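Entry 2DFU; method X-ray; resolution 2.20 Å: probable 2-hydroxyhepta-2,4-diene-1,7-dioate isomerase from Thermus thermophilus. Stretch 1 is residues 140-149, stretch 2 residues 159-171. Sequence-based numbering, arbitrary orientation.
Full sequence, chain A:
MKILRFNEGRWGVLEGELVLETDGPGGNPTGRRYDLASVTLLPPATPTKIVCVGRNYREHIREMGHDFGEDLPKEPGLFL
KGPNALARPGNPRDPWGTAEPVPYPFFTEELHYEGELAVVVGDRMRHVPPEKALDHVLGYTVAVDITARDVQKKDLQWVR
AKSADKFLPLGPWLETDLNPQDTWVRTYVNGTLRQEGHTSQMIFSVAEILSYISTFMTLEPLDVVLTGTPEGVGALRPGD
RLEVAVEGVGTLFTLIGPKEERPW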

ATOM      1  N   TYR A 140      -5.518  19.157   2.745  1.00 28.85           N
ATOM      2  CA  TYR A 140      -4.097  19.156   2.449  1.00 28.39           C
ATOM      3  C   TYR A 140      -3.249  19.139   3.711  1.00 27.80           C
ATOM      4  O   TYR A 140      -3.601  19.745   4.717  1.00 27.43           O
ATOM      5  N   THR A 141      -2.126  18.435   3.653  1.00 26.76           N
ATOM      6  CA  THR A 141      -1.243  18.370   4.800  1.00 27.86           C
ATOM      7  C   THR A 141       0.192  18.396   4.296  1.00 26.35           C
ATOM      8  O   THR A 141       0.429  18.578   3.104  1.00 27.64           O
ATOM      9  N   VAL A 142       1.148  18.221   5.192  1.00 25.80           N
ATOM     10  CA  VAL A 142       2.550  18.272   4.807  1.00 25.06           C
ATOM     11  C   VAL A 142       3.224  16.927   5.022  1.00 26.68           C
ATOM     12  O   VAL A 142       2.795  16.141   5.864  1.00 25.71           O
ATOM     13  N   ALA A 143       4.282  16.667   4.264  1.00 26.64           N
ATOM     14  CA  ALA A 143       5.001  15.411   4.405  1.00 29.04           C
ATOM     15  C   ALA A 143       6.475  15.565   4.111  1.00 29.91           C
ATOM     16  O   ALA A 143       6.912  16.546   3.513  1.00 32.79           O
ATOM     17  N   VAL A 144       7.240  14.585   4.564  1.00 29.67           N
ATOM     18  CA  VAL A 144       8.657  14.532   4.275  1.00 29.90           C
ATOM     19  C   VAL A 144       8.812  13.149   3.654  1.00 30.65           C
ATOM     20  O   VAL A 144       8.586  12.138   4.316  1.00 32.30           O
ATOM     21  N   ASP A 145       9.163  13.108   2.379  1.00 29.62           N
ATOM     22  CA  ASP A 145       9.351  11.843   1.689  1.00 31.46           C
ATOM     23  C   ASP A 145      10.793  11.401   1.937  1.00 31.50           C
ATOM     24  O   ASP A 145      11.704  11.786   1.203  1.00 32.48           O
ATOM     25  N   ILE A 146      11.004  10.628   3.000  1.00 30.69           N
ATOM     26  CA  ILE A 146      12.339  10.135   3.328  1.00 29.96           C
ATOM     27  C   ILE A 146      12.795   9.165   2.233  1.00 31.12           C
ATOM     28  O   ILE A 146      12.061   8.246   1.861  1.00 29.84           O
ATOM     29  N   THR A 147      14.014   9.364   1.733  1.00 30.91           N
ATOM     30  CA  THR A 147      14.543   8.542   0.650  1.00 31.53           C
ATOM     31  C   THR A 147      15.950   7.975   0.871  1.00 33.29           C
ATOM     32  O   THR A 147      16.883   8.708   1.209  1.00 33.15           O
ATOM     33  N   ALA A 148      16.105   6.671   0.664  1.00 32.02           N
ATOM     34  CA  ALA A 148      17.415   6.046   0.785  1.00 33.03           C
ATOM     35  C   ALA A 148      17.909   5.927  -0.661  1.00 35.07           C
ATOM     36  O   ALA A 148      17.585   4.970  -1.367  1.00 34.25           O
ATOM     37  N   ARG A 149      18.683   6.926  -1.084  1.00 36.53           N
ATOM     38  CA  ARG A 149      19.203   7.026  -2.445  1.00 40.38           C
ATOM     39  C   ARG A 149      20.062   5.894  -2.984  1.00 39.65           C
ATOM     40  O   ARG A 149      19.967   5.576  -4.163  1.00 40.59           O
ATOM     41  N   VAL A 159      11.174  -0.053  -3.038  1.00 32.43           N
ATOM     42  CA  VAL A 159      10.509  -0.469  -1.816  1.00 33.59           C
ATOM     43  C   VAL A 159      11.254  -0.053  -0.546  1.00 34.86           C
ATOM     44  O   VAL A 159      10.696   0.672   0.282  1.00 33.44           O
ATOM     45  N   ARG A 160      12.499  -0.477  -0.356  1.00 33.57           N
ATOM     46  CA  ARG A 160      13.135  -0.017   0.868  1.00 36.99           C
ATOM     47  C   ARG A 160      13.691   1.390   0.719  1.00 35.45           C
ATOM     48  O   ARG A 160      14.022   2.038   1.706  1.00 36.51           O
ATOM     49  N   ALA A 161      13.758   1.880  -0.514  1.00 32.84           N
ATOM     50  CA  ALA A 161      14.255   3.231  -0.743  1.00 31.40           C
ATOM     51  C   ALA A 161      13.236   4.273  -0.289  1.00 30.71           C
ATOM     52  O   ALA A 161      13.603   5.332   0.215  1.00 30.20           O
ATOM     53  N   LYS A 162      11.957   3.952  -0.454  1.00 30.32           N
ATOM     54  CA  LYS A 162      10.876   4.874  -0.121  1.00 30.93           C
ATOM     55  C   LYS A 162       9.863   4.379   0.911  1.00 30.18           C
ATOM     56  O   LYS A 162       9.173   5.184   1.542  1.00 29.13           O
ATOM     57  N   SER A 163       9.765   3.067   1.084  1.00 29.29           N
ATOM     58  CA  SER A 163       8.764   2.525   1.985  1.00 29.01           C
ATOM     59  C   SER A 163       9.237   1.835   3.264  1.00 29.94           C
ATOM     60  O   SER A 163       8.514   1.009   3.830  1.00 28.69           O
ATOM     61  N   ALA A 164      10.439   2.167   3.723  1.00 29.19           N
ATOM     62  CA  ALA A 164      10.953   1.594   4.963  1.00 29.89           C
ATOM     63  C   ALA A 164      10.134   2.205   6.100  1.00 29.73           C
ATOM     64  O   ALA A 164       9.528   3.261   5.924  1.00 32.16           O
ATOM     65  N   ASP A 165      10.104   1.552   7.257  1.00 29.27           N
ATOM     66  CA  ASP A 165       9.354   2.079   8.394  1.00 28.60           C
ATOM     67  C   ASP A 165       9.719   3.539   8.690  1.00 27.75           C
ATOM     68  O   ASP A 165      10.887   3.910   8.647  1.00 26.73           O
ATOM     69  N   LYS A 166       8.706   4.347   8.989  1.00 26.78           N
ATOM     70  CA  LYS A 166       8.865   5.768   9.306  1.00 27.46           C
ATOM     71  C   LYS A 166       9.410   6.646   8.177  1.00 26.91           C
ATOM     72  O   LYS A 166       9.856   7.765   8.429  1.00 28.71           O
ATOM     73  N   PHE A 167       9.393   6.160   6.938  1.00 27.58           N
ATOM     74  CA  PHE A 167       9.885   6.983   5.834  1.00 26.49           C
ATOM     75  C   PHE A 167       8.867   8.013   5.361  1.00 27.93           C
ATOM     76  O   PHE A 167       9.013   8.597   4.285  1.00 29.64           O
ATOM     77  N   LEU A 168       7.833   8.247   6.162  1.00 27.14           N
ATOM     78  CA  LEU A 168       6.836   9.235   5.779  1.00 28.89           C
ATOM     79  C   LEU A 168       6.224  10.032   6.927  1.00 28.41           C
ATOM     80  O   LEU A 168       5.088   9.779   7.339  1.00 29.46           O
ATOM     81  N   PRO A 169       6.987  10.980   7.491  1.00 29.02           N
ATOM     82  CA  PRO A 169       6.424  11.785   8.580  1.00 27.51           C
ATOM     83  C   PRO A 169       5.260  12.521   7.902  1.00 27.88           C
ATOM     84  O   PRO A 169       5.405  12.983   6.768  1.00 27.39           O
ATOM     85  N   LEU A 170       4.112  12.624   8.566  1.00 28.26           N
ATOM     86  CA  LEU A 170       2.968  13.282   7.938  1.00 27.01           C
ATOM     87  C   LEU A 170       2.144  14.073   8.943  1.00 26.25           C
ATOM     88  O   LEU A 170       1.756  13.545   9.984  1.00 23.63           O
ATOM     89  N   GLY A 171       1.868  15.334   8.618  1.00 25.47           N
ATOM     90  CA  GLY A 171       1.091  16.175   9.516  1.00 25.48           C
ATOM     91  C   GLY A 171       1.383  17.657   9.329  1.00 26.46           C
ATOM     92  O   GLY A 171       1.844  18.063   8.265  1.00 26.82           O
TER

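How do the side chains settle where the two strands pair? Residues 140-144 and 168-171 run antiparallel, and Thr141 opens the contact. Its CB points toward the other stretch, and in the t rotamer its CG2 lies 3.8 Å from CD1 of Leu170. Val142, also t, faces Gly171 across a hydrogen-bonded pair, with Gly171 N to Val142 O at 3.0 Å and Val142 N to Gly171 O at 3.2 Å. Gly171 adds no side chain here, and its backbone angles would jam a CB against the preceding carbonyl. Ala143 shares the other face of the sheet with Leu170. The leucine, with chi1 t and chi2 p, brings CD1 to 3.5 Å from Ala143 CB, while CD1 of Leu168, another t,p leucine, reaches the same Ala143 CB at 3.9 Å. The small alanine thus meets two leucine methyls.

What takes over as the strand ends? The CA-to-CB bond of Val144 points sideways; chi1 is t, and Val144 CB lies 4.0 Å from CD of Pro169, while Val144 N donates to Pro169 O at 3.3 Å.

Where does buried charge find a partner? The CA-to-CB bond of Asp145 points away from the second stretch, but its t rotamer carries the carboxylate back, and Asp145 OD2 forms a salt bridge with Lys162 NZ at 2.8 Å. OD1 is hydrogen-bonded elsewhere in the structure. Lys162 bends through two m angles before extending through two t angles.

What fills the apolar space beside this salt bridge? Ile146 points its CB toward the second stretch in the m,m rotamer and has more of its surface covered by stretch 2 than any other residue of stretch 1. Its CG1 lies 3.9 Å from Pro169 CD, so the proline ring that meets Val144 serves this residue too. Ile146 CG2 sits over one face of the Phe167 ring, 3.6 Å from the centroid and only 11° off the normal, a clear CH-pi contact. The backbone of Phe167, whose chi1 is -90°, also takes part, Phe167 O accepting from Ile146 N at 3.1 Å.

How does the contact finish? Lys162 NZ also reaches Thr147, donating to Thr147 OG1 at 2.6 Å. Thr147, in the m rotamer, in turn donates from OG1 to its own stretch, at Asp145 O, 3.3 Å away. One lysine therefore ties together two residues of stretch 1 that flank Ile146. Ala148 closes the walk: its CB points toward stretch 2 and lies 4.1 Å from Phe167 CE2, while Ala148 N donates to Ala161 O at 2.9 Å.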

ATOM      1  CB  TYR A 140      -3.762  20.395   1.622  1.00 29.38           C
ATOM      2  CG  TYR A 140      -4.589  20.487   0.369  1.00 30.89           C
ATOM      3  CD1 TYR A 140      -4.193  19.827  -0.797  1.00 30.16           C
ATOM      4  CD2 TYR A 140      -5.805  21.174   0.362  1.00 31.30           C
ATOM      5  CE1 TYR A 140      -4.989  19.843  -1.937  1.00 31.64           C
ATOM      6  CE2 TYR A 140      -6.611  21.196  -0.776  1.00 31.61           C
ATOM      7  CZ  TYR A 140      -6.195  20.525  -1.920  1.00 30.25           C
ATOM      8  OH  TYR A 140      -6.985  20.509  -3.038  1.00 31.43           O
ATOM      9  CB  THR A 141      -1.533  17.104   5.669  1.00 27.52           C
ATOM     10  OG1 THR A 141      -0.809  17.202   6.901  1.00 27.80           O
ATOM     11  CG2 THR A 141      -1.134  15.823   4.936  1.00 26.53           C
ATOM     12  CB  VAL A 142       3.295  19.342   5.639  1.00 25.65           C
ATOM     13  CG1 VAL A 142       4.667  19.603   5.056  1.00 24.86           C
ATOM     14  CG2 VAL A 142       2.467  20.624   5.687  1.00 25.84           C
ATOM     15  CB  ALA A 143       4.424  14.366   3.466  1.00 30.43           C
ATOM     16  CB  VAL A 144       9.537  14.599   5.535  1.00 29.57           C
ATOM     17  CG1 VAL A 144      10.968  14.275   5.161  1.00 29.65           C
ATOM     18  CG2 VAL A 144       9.456  15.968   6.162  1.00 29.34           C
ATOM     19  CB  ASP A 145       9.069  12.041   0.187  1.00 33.21           C
ATOM     20  CG  ASP A 145       9.419  10.822  -0.659  1.00 35.17           C
ATOM     21  OD1 ASP A 145       9.750   9.760  -0.094  1.00 36.28           O
ATOM     22  OD2 ASP A 145       9.362  10.931  -1.903  1.00 34.20           O
ATOM     23  CB  ILE A 146      12.347   9.414   4.687  1.00 29.61           C
ATOM     24  CG1 ILE A 146      11.947  10.393   5.798  1.00 26.42           C
ATOM     25  CG2 ILE A 146      13.730   8.822   4.957  1.00 26.84           C
ATOM     26  CD1 ILE A 146      12.990  11.462   6.089  1.00 27.72           C
ATOM     27  CB  THR A 147      14.588   9.366  -0.668  1.00 32.78           C
ATOM     28  OG1 THR A 147      13.293   9.910  -0.942  1.00 33.34           O
ATOM     29  CG2 THR A 147      15.036   8.505  -1.821  1.00 32.29           C
ATOM     30  CB  ALA A 148      17.300   4.683   1.435  1.00 31.81           C
ATOM     31  CB  ARG A 149      19.986   8.333  -2.614  1.00 43.79           C
ATOM     32  CG  ARG A 149      19.232   9.570  -2.174  1.00 51.95           C
ATOM     33  CD  ARG A 149      18.950  10.517  -3.331  1.00 57.61           C
ATOM     34  NE  ARG A 149      18.136   9.899  -4.372  1.00 62.42           N
ATOM     35  CZ  ARG A 149      17.351  10.582  -5.201  1.00 65.96           C
ATOM     36  NH1 ARG A 149      17.273  11.905  -5.101  1.00 67.84           N
ATOM     37  NH2 ARG A 149      16.651   9.947  -6.135  1.00 65.90           N
ATOM     38  CB  VAL A 159      10.246  -1.981  -1.797  1.00 34.02           C
ATOM     39  CG1 VAL A 159       9.517  -2.361  -0.519  1.00 31.62           C
ATOM     40  CG2 VAL A 159       9.399  -2.362  -3.001  1.00 34.05           C
ATOM     41  CB  ARG A 160      14.208  -0.992   1.375  1.00 39.28           C
ATOM     42  CG  ARG A 160      15.320  -1.314   0.446  1.00 43.06           C
ATOM     43  CD  ARG A 160      16.255  -2.320   1.104  1.00 40.80           C
ATOM     44  NE  ARG A 160      17.289  -2.728   0.167  1.00 44.46           N
ATOM     45  CZ  ARG A 160      18.430  -3.313   0.506  1.00 44.92           C
ATOM     46  NH1 ARG A 160      18.703  -3.572   1.779  1.00 45.18           N
ATOM     47  NH2 ARG A 160      19.305  -3.627  -0.437  1.00 45.28           N
ATOM     48  CB  ALA A 161      14.563   3.437  -2.222  1.00 30.36           C
ATOM     49  CB  LYS A 162      10.103   5.222  -1.399  1.00 31.90           C
ATOM     50  CG  LYS A 162      10.887   5.977  -2.469  1.00 31.92           C
ATOM     51  CD  LYS A 162      10.980   7.462  -2.126  1.00 30.16           C
ATOM     52  CE  LYS A 162      11.483   8.278  -3.315  1.00 30.29           C
ATOM     53  NZ  LYS A 162      11.640   9.723  -2.972  1.00 27.77           N
ATOM     54  CB  SER A 163       7.854   1.583   1.196  1.00 27.98           C
ATOM     55  OG  SER A 163       6.651   1.336   1.901  1.00 30.73           O
ATOM     56  CB  ALA A 164      12.439   1.946   5.135  1.00 27.62           C
ATOM     57  CB  ASP A 165       9.610   1.235   9.652  1.00 29.31           C
ATOM     58  CG  ASP A 165       8.967  -0.145   9.579  1.00 32.40           C
ATOM     59  OD1 ASP A 165       8.078  -0.359   8.728  1.00 30.12           O
ATOM     60  OD2 ASP A 165       9.340  -1.014  10.390  1.00 34.39           O
ATOM     61  CB  LYS A 166       9.758   5.957  10.545  1.00 27.44           C
ATOM     62  CG  LYS A 166       9.506   4.991  11.697  1.00 28.67           C
ATOM     63  CD  LYS A 166       8.040   4.913  12.123  1.00 28.72           C
ATOM     64  CE  LYS A 166       7.883   3.886  13.248  1.00 30.26           C
ATOM     65  NZ  LYS A 166       6.484   3.723  13.705  1.00 30.66           N
ATOM     66  CB  PHE A 167      10.325   6.110   4.659  1.00 26.07           C
ATOM     67  CG  PHE A 167      11.773   5.695   4.721  1.00 28.55           C
ATOM     68  CD1 PHE A 167      12.442   5.618   5.944  1.00 28.16           C
ATOM     69  CD2 PHE A 167      12.462   5.366   3.556  1.00 28.87           C
ATOM     70  CE1 PHE A 167      13.779   5.217   6.006  1.00 30.20           C
ATOM     71  CE2 PHE A 167      13.799   4.963   3.604  1.00 30.39           C
ATOM     72  CZ  PHE A 167      14.458   4.889   4.833  1.00 30.70           C
ATOM     73  CB  LEU A 168       5.709   8.592   4.956  1.00 26.89           C
ATOM     74  CG  LEU A 168       4.686   9.599   4.397  1.00 30.34           C
ATOM     75  CD1 LEU A 168       5.379  10.577   3.445  1.00 28.46           C
ATOM     76  CD2 LEU A 168       3.563   8.864   3.681  1.00 27.69           C
ATOM     77  CB  PRO A 169       7.571  12.731   8.933  1.00 26.57           C
ATOM     78  CG  PRO A 169       8.789  11.896   8.670  1.00 27.59           C
ATOM     79  CD  PRO A 169       8.439  11.216   7.351  1.00 29.91           C
ATOM     80  CB  LEU A 170       2.077  12.232   7.259  1.00 27.31           C
ATOM     81  CG  LEU A 170       0.945  12.733   6.357  1.00 24.95           C
ATOM     82  CD1 LEU A 170       1.503  13.049   4.976  1.00 27.94           C
ATOM     83  CD2 LEU A 170      -0.132  11.672   6.247  1.00 27.85           C
TER